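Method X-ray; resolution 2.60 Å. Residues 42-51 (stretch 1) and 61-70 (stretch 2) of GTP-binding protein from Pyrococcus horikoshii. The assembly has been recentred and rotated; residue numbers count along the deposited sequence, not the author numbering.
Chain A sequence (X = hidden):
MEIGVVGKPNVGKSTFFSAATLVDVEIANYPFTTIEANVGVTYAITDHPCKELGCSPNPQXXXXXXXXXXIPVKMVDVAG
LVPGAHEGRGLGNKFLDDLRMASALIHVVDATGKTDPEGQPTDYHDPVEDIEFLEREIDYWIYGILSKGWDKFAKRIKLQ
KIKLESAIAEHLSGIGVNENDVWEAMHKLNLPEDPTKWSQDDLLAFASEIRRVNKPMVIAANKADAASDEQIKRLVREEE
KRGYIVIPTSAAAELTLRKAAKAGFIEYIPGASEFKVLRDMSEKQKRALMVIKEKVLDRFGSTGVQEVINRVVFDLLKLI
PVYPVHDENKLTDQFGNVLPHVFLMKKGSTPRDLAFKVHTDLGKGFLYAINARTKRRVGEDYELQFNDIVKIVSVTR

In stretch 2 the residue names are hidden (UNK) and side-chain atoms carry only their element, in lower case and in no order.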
# COMPACT_ATOMS: atom_id res chain seq x y z
N THR A 42 0.07 9.38 -6.86
CA THR A 42 0.29 8.41 -7.92
C THR A 42 -1.10 7.86 -8.16
O THR A 42 -2.07 8.41 -7.64
CB THR A 42 1.26 7.30 -7.48
OG1 THR A 42 1.51 6.43 -8.59
CG2 THR A 42 0.67 6.49 -6.34
N TYR A 43 -1.22 6.80 -8.94
CA TYR A 43 -2.57 6.38 -9.30
C TYR A 43 -2.70 4.85 -9.28
O TYR A 43 -1.73 4.11 -9.44
CB TYR A 43 -2.88 6.91 -10.70
CG TYR A 43 -3.39 8.30 -10.63
CD1 TYR A 43 -4.61 8.56 -9.99
CD2 TYR A 43 -2.71 9.34 -11.25
CE1 TYR A 43 -5.12 9.85 -9.97
CE2 TYR A 43 -3.23 10.63 -11.24
CZ TYR A 43 -4.43 10.88 -10.61
OH TYR A 43 -4.94 12.16 -10.57
N ALA A 44 -3.93 4.39 -9.03
CA ALA A 44 -4.17 2.95 -9.02
C ALA A 44 -5.05 2.52 -10.20
O ALA A 44 -6.25 2.75 -10.24
CB ALA A 44 -4.85 2.58 -7.70
N ILE A 45 -4.39 1.91 -11.21
CA ILE A 45 -5.10 1.58 -12.44
C ILE A 45 -5.55 0.12 -12.47
O ILE A 45 -4.76 -0.81 -12.40
CB ILE A 45 -4.16 1.87 -13.61
CG1 ILE A 45 -3.57 3.27 -13.47
CG2 ILE A 45 -4.93 1.80 -14.93
CD1 ILE A 45 -2.48 3.56 -14.50
N THR A 46 -6.86 -0.01 -12.65
CA THR A 46 -7.50 -1.30 -12.81
C THR A 46 -8.71 -1.07 -13.71
O THR A 46 -8.98 0.06 -14.11
CB THR A 46 -7.91 -1.88 -11.44
OG1 THR A 46 -8.42 -3.21 -11.61
CG2 THR A 46 -8.97 -1.00 -10.79
N ASP A 47 -9.44 -2.13 -14.05
CA ASP A 47 -10.59 -1.97 -14.93
C ASP A 47 -11.70 -1.11 -14.34
O ASP A 47 -12.26 -1.45 -13.31
CB ASP A 47 -11.17 -3.33 -15.32
CG ASP A 47 -10.32 -4.07 -16.33
OD1 ASP A 47 -9.73 -3.41 -17.22
OD2 ASP A 47 -10.26 -5.32 -16.25
N HIS A 48 -12.01 0.00 -15.00
CA HIS A 48 -13.09 0.87 -14.55
C HIS A 48 -14.39 0.13 -14.85
O HIS A 48 -14.55 -0.44 -15.93
CB HIS A 48 -13.08 2.21 -15.29
CG HIS A 48 -14.20 3.12 -14.89
ND1 HIS A 48 -15.53 2.77 -15.01
CD2 HIS A 48 -14.19 4.36 -14.34
CE1 HIS A 48 -16.29 3.75 -14.55
NE2 HIS A 48 -15.50 4.73 -14.14
N PRO A 49 -15.33 0.12 -13.91
CA PRO A 49 -16.62 -0.57 -14.04
C PRO A 49 -17.21 -0.46 -15.45
O PRO A 49 -18.03 -1.27 -15.87
CB PRO A 49 -17.59 0.02 -13.01
CG PRO A 49 -16.90 1.18 -12.31
CD PRO A 49 -15.36 0.94 -12.70
N CYS A 50 -16.82 0.61 -16.18
CA CYS A 50 -17.42 0.83 -17.48
C CYS A 50 -16.80 -0.05 -18.56
O CYS A 50 -16.20 0.42 -19.52
CB CYS A 50 -17.29 2.31 -17.84
SG CYS A 50 -18.48 3.33 -16.94
N LYS A 51 -16.94 -1.38 -18.35
CA LYS A 51 -16.71 -2.37 -19.39
C LYS A 51 -17.83 -3.41 -19.47
O LYS A 51 -17.60 -4.62 -19.48
CB LYS A 51 -15.38 -3.06 -19.06
CG LYS A 51 -14.66 -3.56 -20.31
CD LYS A 51 -13.40 -4.35 -19.96
CE LYS A 51 -13.71 -5.77 -19.49
NZ LYS A 51 -12.47 -6.52 -19.35
N UNK A 61 -13.73 12.20 -8.08
CA UNK A 61 -12.57 12.00 -7.22
C UNK A 61 -11.46 11.25 -7.96
O UNK A 61 -10.33 11.14 -7.50
n UNK A 61 -14.41 9.40 -5.32
o UNK A 61 -13.89 9.66 -7.51
c UNK A 61 -13.81 10.03 -6.35
c UNK A 61 -13.04 11.27 -5.96
N UNK A 62 -11.83 10.68 -9.12
CA UNK A 62 -10.84 9.94 -9.90
C UNK A 62 -10.75 10.40 -11.36
O UNK A 62 -10.89 11.57 -11.68
c UNK A 62 -12.54 8.27 -10.58
c UNK A 62 -13.77 7.27 -12.39
c UNK A 62 -12.57 7.49 -11.73
o UNK A 62 -16.13 7.62 -12.57
c UNK A 62 -11.26 8.47 -9.84
c UNK A 62 -13.71 8.83 -10.10
c UNK A 62 -14.93 7.82 -11.91
c UNK A 62 -14.91 8.62 -10.76
N UNK A 63 -10.46 9.42 -12.24
CA UNK A 63 -10.33 9.75 -13.65
C UNK A 63 -10.52 8.52 -14.54
O UNK A 63 -9.98 7.45 -14.28
c UNK A 63 -8.53 10.36 -15.36
c UNK A 63 -7.08 10.76 -15.48
o UNK A 63 -6.57 11.40 -14.57
o UNK A 63 -6.46 10.43 -16.49
c UNK A 63 -8.93 10.34 -13.88
N UNK A 64 -11.29 8.77 -15.60
CA UNK A 64 -11.57 7.74 -16.59
C UNK A 64 -10.45 7.75 -17.62
O UNK A 64 -9.82 8.78 -17.84
c UNK A 64 -13.43 6.80 -18.06
c UNK A 64 -14.66 5.83 -19.92
c UNK A 64 -13.73 4.39 -18.23
c UNK A 64 -12.90 8.01 -17.31
c UNK A 64 -13.23 5.51 -17.57
o UNK A 64 -14.94 3.46 -20.07
c UNK A 64 -14.15 6.95 -19.25
c UNK A 64 -14.44 4.56 -19.41
N UNK A 65 -10.22 6.60 -18.25
CA UNK A 65 -9.15 6.49 -19.24
C UNK A 65 -9.19 5.11 -19.91
O UNK A 65 -8.89 4.09 -19.29
c UNK A 65 -6.77 7.53 -19.28
n UNK A 65 -4.50 8.51 -18.86
c UNK A 65 -3.55 9.20 -18.23
c UNK A 65 -7.80 6.71 -18.53
c UNK A 65 -5.81 8.19 -18.28
n UNK A 65 -2.39 9.43 -18.83
n UNK A 65 -3.76 9.65 -17.00
N UNK A 66 -9.58 5.10 -21.18
CA UNK A 66 -9.66 3.87 -21.97
C UNK A 66 -10.20 2.65 -21.23
O UNK A 66 -9.56 1.59 -21.21
c UNK A 66 -8.10 4.10 -23.95
n UNK A 66 -6.91 3.89 -24.52
o UNK A 66 -9.01 4.71 -24.52
c UNK A 66 -8.28 3.55 -22.55
N UNK A 67 -11.38 2.78 -20.64
CA UNK A 67 -11.97 1.66 -19.94
C UNK A 67 -11.23 1.26 -18.68
O UNK A 67 -11.42 0.16 -18.16
N UNK A 68 -10.37 2.15 -18.19
CA UNK A 68 -9.61 1.88 -16.98
C UNK A 68 -9.82 2.97 -15.94
O UNK A 68 -9.93 4.15 -16.27
c UNK A 68 -7.85 -0.73 -17.17
c UNK A 68 -6.13 0.67 -18.34
c UNK A 68 -8.11 1.76 -17.30
c UNK A 68 -7.61 0.51 -18.03
N UNK A 69 -9.86 2.56 -14.67
CA UNK A 69 -10.04 3.50 -13.57
C UNK A 69 -8.69 3.90 -12.97
O UNK A 69 -7.90 3.05 -12.55
c UNK A 69 -10.92 2.87 -12.50
N UNK A 70 -8.42 5.20 -12.95
CA UNK A 70 -7.19 5.70 -12.35
C UNK A 70 -7.54 6.42 -11.04
O UNK A 70 -7.85 7.61 -11.03
c UNK A 70 -4.80 7.00 -15.13
c UNK A 70 -5.67 5.97 -14.45
c UNK A 70 -6.46 6.63 -13.32
c UNK A 70 -6.61 5.32 -15.46

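Position 61 has two side-chain carbons, the second carrying one oxygen and one nitrogen. This short amide is Asn 61; out of reach of stretch 1, it is constrained by no contact here.

Position 62 bears one carbon and then a six-carbon ring ending in an oxygen, a phenol: Tyr 62. Its OH accepts a weak hydrogen bond from His 48 NE2 at 3.3 Å. The two rings meet rim to rim, so the hydroxyl lies at the imidazole edge, where such a bond must form.

Position 63 shows three carbons, the third carrying two oxygens. This carboxylate is Glu 63, which only approaches stretch 1, its OE1 lying 4.4 Å from Tyr 43 OH.

At position 64 there is again one carbon and a six-carbon ring bearing an oxygen, hence Tyr 64. Its edge points toward the face of His 48, with centroids 4.7 Å apart, and its OH gives a weak hydrogen bond to Cys 50 O at 3.3 Å. A long aromatic side chain with a polar tip suits both tasks.

Position 65 carries three carbons, a nitrogen, and a carbon with two more nitrogens. This guanidinium is Arg 65; opposite charges pair as its NH1 forms a salt bridge with Glu 63 OE2 at 2.9 Å.

Position 66, two carbons with an oxygen and a nitrogen on the second, is Asn 66. It is exposed in a type I' turn, and asparagine tolerates its positive phi of 40° comparatively well.

Position 67 has no side-chain atoms and is Gly 67. Its phi of 68° favours glycine, and its O accepts a hydrogen bond from His 48 N at 3.2 Å.

Position 68 has four carbons forked at the second: Leu 68. CA-to-CB points away overall, but the fork lets CD1 pack 3.8 Å from Ile 45 CG2 while CD2 lies 3.3 Å from Asp 47 OD1.

Position 69 has a single carbon, so it is Ala 69. Its CB sits 3.6 Å from His 48 CB, a close fit for a small side chain.

Position 70 again shows four carbons forked at the second, giving Leu 70. Its CG lies 3.6 Å from Ile 45 CG1, a buried apolar contact on their shared sheet face.

The contact rests on an antiparallel strand pairing. Thr 46 N donates to Ala 69 O at 3.2 Å, and Ala 69 N donates to Thr 46 O at 2.7 Å. Beyond this pair, the turn brings Gly 67 to the backbone of His 48, whose imidazole meets both tyrosines.

Stretch 2 (61-70) NYEYRNGLAL
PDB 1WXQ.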